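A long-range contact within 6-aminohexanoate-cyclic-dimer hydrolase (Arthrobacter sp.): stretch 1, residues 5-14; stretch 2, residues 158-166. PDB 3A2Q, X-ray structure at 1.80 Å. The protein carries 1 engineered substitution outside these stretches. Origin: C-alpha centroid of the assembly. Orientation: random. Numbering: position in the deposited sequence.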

ATOM      1  N   ASP A   5      -1.544  -7.967  24.952  1.00 49.94           N
ATOM      2  CA  ASP A   5      -0.359  -7.741  24.134  1.00 47.84           C
ATOM      3  C   ASP A   5      -0.811  -7.467  22.707  1.00 45.41           C
ATOM      4  O   ASP A   5      -1.225  -8.378  21.992  1.00 46.08           O
ATOM      5  CB  ASP A   5       0.558  -8.967  24.174  1.00 50.57           C
ATOM      6  CG  ASP A   5       1.765  -8.827  23.260  1.00 49.61           C
ATOM      7  OD1 ASP A   5       2.320  -7.712  23.163  1.00 57.87           O
ATOM      8  OD2 ASP A   5       2.168  -9.837  22.648  1.00 56.21           O
ATOM      9  N   LEU A   6      -0.737  -6.203  22.304  1.00 42.22           N
ATOM     10  CA  LEU A   6      -1.159  -5.797  20.972  1.00 41.28           C
ATOM     11  C   LEU A   6      -0.164  -6.139  19.862  1.00 39.89           C
ATOM     12  O   LEU A   6      -0.377  -5.772  18.708  1.00 40.19           O
ATOM     13  CB  LEU A   6      -1.453  -4.291  20.952  1.00 39.91           C
ATOM     14  CG  LEU A   6      -2.588  -3.791  21.856  1.00 39.91           C
ATOM     15  CD1 LEU A   6      -2.752  -2.290  21.692  1.00 40.53           C
ATOM     16  CD2 LEU A   6      -3.883  -4.504  21.502  1.00 42.51           C
ATOM     17  N   TRP A   7       0.917  -6.838  20.198  1.00 40.12           N
ATOM     18  CA  TRP A   7       1.898  -7.206  19.180  1.00 42.45           C
ATOM     19  C   TRP A   7       1.498  -8.509  18.488  1.00 43.29           C
ATOM     20  O   TRP A   7       2.193  -8.989  17.592  1.00 48.84           O
ATOM     21  CB  TRP A   7       3.298  -7.347  19.789  1.00 39.07           C
ATOM     22  CG  TRP A   7       4.394  -7.274  18.751  1.00 37.39           C
ATOM     23  CD1 TRP A   7       5.333  -8.229  18.475  1.00 38.50           C
ATOM     24  CD2 TRP A   7       4.647  -6.190  17.846  1.00 35.25           C
ATOM     25  NE1 TRP A   7       6.155  -7.806  17.453  1.00 36.29           N
ATOM     26  CE2 TRP A   7       5.756  -6.559  17.049  1.00 31.90           C
ATOM     27  CE3 TRP A   7       4.044  -4.943  17.631  1.00 31.50           C
ATOM     28  CZ2 TRP A   7       6.274  -5.724  16.051  1.00 30.26           C
ATOM     29  CZ3 TRP A   7       4.561  -4.112  16.634  1.00 33.58           C
ATOM     30  CH2 TRP A   7       5.665  -4.511  15.858  1.00 32.28           C
ATOM     31  N   GLN A   8       0.373  -9.077  18.908  1.00 42.54           N
ATOM     32  CA  GLN A   8      -0.143 -10.311  18.321  1.00 42.14           C
ATOM     33  C   GLN A   8      -0.793  -9.921  16.991  1.00 40.17           C
ATOM     34  O   GLN A   8      -1.328  -8.821  16.874  1.00 36.55           O
ATOM     35  CB  GLN A   8      -1.205 -10.918  19.246  1.00 42.00           C
ATOM     36  CG  GLN A   8      -0.755 -11.113  20.689  1.00 52.17           C
ATOM     37  CD  GLN A   8      -0.053 -12.434  20.909  1.00 59.02           C
ATOM     38  OE1 GLN A   8      -0.687 -13.488  20.938  1.00 65.87           O
ATOM     39  NE2 GLN A   8       1.266 -12.388  21.058  1.00 61.84           N
ATOM     40  N   ASP A   9      -0.753 -10.797  15.989  1.00 39.95           N
ATOM     41  CA  ASP A   9      -1.377 -10.444  14.717  1.00 38.90           C
ATOM     42  C   ASP A   9      -2.897 -10.536  14.814  1.00 38.43           C
ATOM     43  O   ASP A   9      -3.435 -10.893  15.860  1.00 39.32           O
ATOM     44  CB  ASP A   9      -0.848 -11.313  13.561  1.00 39.16           C
ATOM     45  CG  ASP A   9      -1.156 -12.786  13.727  1.00 38.13           C
ATOM     46  OD1 ASP A   9      -2.068 -13.133  14.505  1.00 41.61           O
ATOM     47  OD2 ASP A   9      -0.485 -13.599  13.055  1.00 40.52           O
ATOM     48  N   ALA A  10      -3.590 -10.202  13.730  1.00 37.34           N
ATOM     49  CA  ALA A  10      -5.050 -10.228  13.720  1.00 36.06           C
ATOM     50  C   ALA A  10      -5.630 -11.608  14.013  1.00 36.71           C
ATOM     51  O   ALA A  10      -6.627 -11.727  14.725  1.00 38.94           O
ATOM     52  CB  ALA A  10      -5.573  -9.715  12.383  1.00 31.27           C
ATOM     53  N   THR A  11      -5.009 -12.646  13.463  1.00 35.84           N
ATOM     54  CA  THR A  11      -5.481 -14.005  13.675  1.00 37.54           C
ATOM     55  C   THR A  11      -5.407 -14.386  15.154  1.00 39.24           C
ATOM     56  O   THR A  11      -6.350 -14.958  15.702  1.00 39.42           O
ATOM     57  CB  THR A  11      -4.655 -15.013  12.855  1.00 39.93           C
ATOM     58  OG1 THR A  11      -4.774 -14.699  11.461  1.00 38.78           O
ATOM     59  CG2 THR A  11      -5.154 -16.431  13.094  1.00 35.18           C
ATOM     60  N   ALA A  12      -4.290 -14.064  15.797  1.00 37.67           N
ATOM     61  CA  ALA A  12      -4.114 -14.381  17.211  1.00 37.73           C
ATOM     62  C   ALA A  12      -5.040 -13.539  18.084  1.00 38.67           C
ATOM     63  O   ALA A  12      -5.565 -14.024  19.084  1.00 39.27           O
ATOM     64  CB  ALA A  12      -2.662 -14.169  17.622  1.00 36.74           C
ATOM     65  N   GLN A  13      -5.239 -12.280  17.708  1.00 38.96           N
ATOM     66  CA  GLN A  13      -6.115 -11.397  18.471  1.00 39.06           C
ATOM     67  C   GLN A  13      -7.565 -11.840  18.379  1.00 41.60           C
ATOM     68  O   GLN A  13      -8.331 -11.684  19.329  1.00 42.63           O
ATOM     69  CB  GLN A  13      -6.000  -9.961  17.974  1.00 37.49           C
ATOM     70  CG  GLN A  13      -4.729  -9.269  18.400  1.00 34.45           C
ATOM     71  CD  GLN A  13      -4.723  -7.811  18.018  1.00 34.48           C
ATOM     72  OE1 GLN A  13      -5.735  -7.128  18.141  1.00 35.92           O
ATOM     73  NE2 GLN A  13      -3.576  -7.322  17.561  1.00 37.17           N
ATOM     74  N   ALA A  14      -7.941 -12.383  17.225  1.00 40.93           N
ATOM     75  CA  ALA A  14      -9.299 -12.856  17.016  1.00 42.36           C
ATOM     76  C   ALA A  14      -9.535 -14.087  17.882  1.00 43.15           C
ATOM     77  O   ALA A  14     -10.611 -14.258  18.453  1.00 44.51           O
ATOM     78  CB  ALA A  14      -9.517 -13.195  15.548  1.00 41.71           C
ATOM     79  N   VAL A 158       0.201   0.199  11.688  1.00 29.81           N
ATOM     80  CA  VAL A 158       0.429  -1.220  11.916  1.00 26.09           C
ATOM     81  C   VAL A 158       1.792  -1.474  12.560  1.00 26.21           C
ATOM     82  O   VAL A 158       1.931  -2.348  13.411  1.00 26.32           O
ATOM     83  CB  VAL A 158       0.315  -2.018  10.591  1.00 27.61           C
ATOM     84  CG1 VAL A 158       0.647  -3.493  10.833  1.00 31.22           C
ATOM     85  CG2 VAL A 158      -1.097  -1.880  10.034  1.00 24.67           C
ATOM     86  N   ALA A 159       2.792  -0.697  12.163  1.00 28.15           N
ATOM     87  CA  ALA A 159       4.130  -0.851  12.717  1.00 27.58           C
ATOM     88  C   ALA A 159       4.151  -0.499  14.208  1.00 30.10           C
ATOM     89  O   ALA A 159       4.952  -1.037  14.967  1.00 28.92           O
ATOM     90  CB  ALA A 159       5.106   0.032  11.958  1.00 26.85           C
ATOM     91  N   ALA A 160       3.260   0.401  14.615  1.00 29.93           N
ATOM     92  CA  ALA A 160       3.173   0.838  16.008  1.00 32.86           C
ATOM     93  C   ALA A 160       2.069   0.124  16.780  1.00 33.58           C
ATOM     94  O   ALA A 160       1.719   0.523  17.891  1.00 33.80           O
ATOM     95  CB  ALA A 160       2.952   2.339  16.066  1.00 30.24           C
ATOM     96  N   ALA A 161       1.518  -0.924  16.180  1.00 32.66           N
ATOM     97  CA  ALA A 161       0.465  -1.718  16.802  1.00 32.27           C
ATOM     98  C   ALA A 161      -0.828  -0.970  17.129  1.00 32.41           C
ATOM     99  O   ALA A 161      -1.530  -1.329  18.074  1.00 32.40           O
ATOM    100  CB  ALA A 161       1.004  -2.394  18.058  1.00 35.07           C
ATOM    101  N   LEU A 162      -1.153   0.061  16.353  1.00 31.08           N
ATOM    102  CA  LEU A 162      -2.390   0.796  16.592  1.00 31.03           C
ATOM    103  C   LEU A 162      -3.538  -0.074  16.072  1.00 34.33           C
ATOM    104  O   LEU A 162      -4.710   0.177  16.356  1.00 34.31           O
ATOM    105  CB  LEU A 162      -2.371   2.146  15.873  1.00 31.00           C
ATOM    106  CG  LEU A 162      -1.134   3.020  16.098  1.00 33.55           C
ATOM    107  CD1 LEU A 162      -1.389   4.408  15.528  1.00 32.18           C
ATOM    108  CD2 LEU A 162      -0.812   3.110  17.581  1.00 31.60           C
ATOM    109  N   SER A 163      -3.168  -1.104  15.314  1.00 34.35           N
ATOM    110  CA  SER A 163      -4.094  -2.079  14.736  1.00 33.94           C
ATOM    111  C   SER A 163      -3.237  -3.181  14.123  1.00 34.56           C
ATOM    112  O   SER A 163      -2.119  -2.924  13.676  1.00 33.21           O
ATOM    113  CB  SER A 163      -4.968  -1.445  13.656  1.00 33.08           C
ATOM    114  OG  SER A 163      -5.987  -0.645  14.228  1.00 38.14           O
ATOM    115  N   PRO A 164      -3.741  -4.425  14.105  1.00 33.16           N
ATOM    116  CA  PRO A 164      -2.962  -5.531  13.532  1.00 32.06           C
ATOM    117  C   PRO A 164      -2.975  -5.559  12.004  1.00 31.34           C
ATOM    118  O   PRO A 164      -2.111  -6.172  11.379  1.00 32.93           O
ATOM    119  CB  PRO A 164      -3.618  -6.767  14.139  1.00 31.84           C
ATOM    120  CG  PRO A 164      -5.044  -6.334  14.328  1.00 33.06           C
ATOM    121  CD  PRO A 164      -4.931  -4.921  14.823  1.00 32.23           C
ATOM    122  N   VAL A 165      -3.962  -4.893  11.413  1.00 30.70           N
ATOM    123  CA  VAL A 165      -4.102  -4.842   9.963  1.00 30.49           C
ATOM    124  C   VAL A 165      -4.689  -3.503   9.539  1.00 29.63           C
ATOM    125  O   VAL A 165      -5.345  -2.826  10.329  1.00 29.20           O
ATOM    126  CB  VAL A 165      -5.031  -5.963   9.447  1.00 26.68           C
ATOM    127  CG1 VAL A 165      -4.502  -7.320   9.881  1.00 27.70           C
ATOM    128  CG2 VAL A 165      -6.436  -5.752   9.961  1.00 28.32           C
ATOM    129  N   ALA A 166      -4.461  -3.127   8.285  1.00 25.51           N
ATOM    130  CA  ALA A 166      -4.975  -1.867   7.779  1.00 25.87           C
ATOM    131  C   ALA A 166      -5.085  -1.889   6.268  1.00 27.54           C
ATOM    132  O   ALA A 166      -4.471  -2.721   5.594  1.00 27.39           O
ATOM    133  CB  ALA A 166      -4.070  -0.724   8.210  1.00 24.88           C
TER

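Two segments far apart in sequence can pack without a single hydrogen bond between them, provided that small protrusions on one find matching recesses on the other. The contact between residues 5-14 and 158-166 of this hydrolase illustrates the principle, burying 349 Å² with both sides summed.

The second stretch offers two bumps, A161 and P164, whose CA-to-CB bonds point toward the first, whereas those of L162 and S163 between them point away. A161, in a left-handed backbone conformation (phi/psi 61/30) just beyond the end of a helix, sets its methyl group against the turn formed by D5 to Q8. There CB of A161 lies 3.7 Å from O of L6, 4.2 Å from CB of L6 and 4.0 Å from CE3 of W7. The indole meets it with an edge, not a face. Although the CA-to-CB bond of W7 points away, its ring reaches back, bringing CZ3 of W7 to 3.5 Å from O of A159; that carbonyl oxygen is buried by the contact and has no hydrogen-bonding partner in the model.

P164 fills the second hollow, where the first stretch passes from loop into helix. CB of P164 approaches N of A10 at 3.5 Å, C of D9 at 3.9 Å and NE2 of Q13 at 3.5 Å. The hollow is braced from within: NE2 of Q13 donates to O of Q8 at 2.8 Å, tying the helix back to the preceding loop, while OD1 of D9 caps the helix by accepting from N of A12 at 2.7 Å.

A10 supplies the reciprocal bump. CB of A10 touches CG of P164 at 3.9 Å and CG1 of V165 at 3.6 Å, so a single methyl group packs against two neighboring side chains. Along this part of the contact the backbones run close, with the CA atoms of A10 and P164 5.1 Å apart.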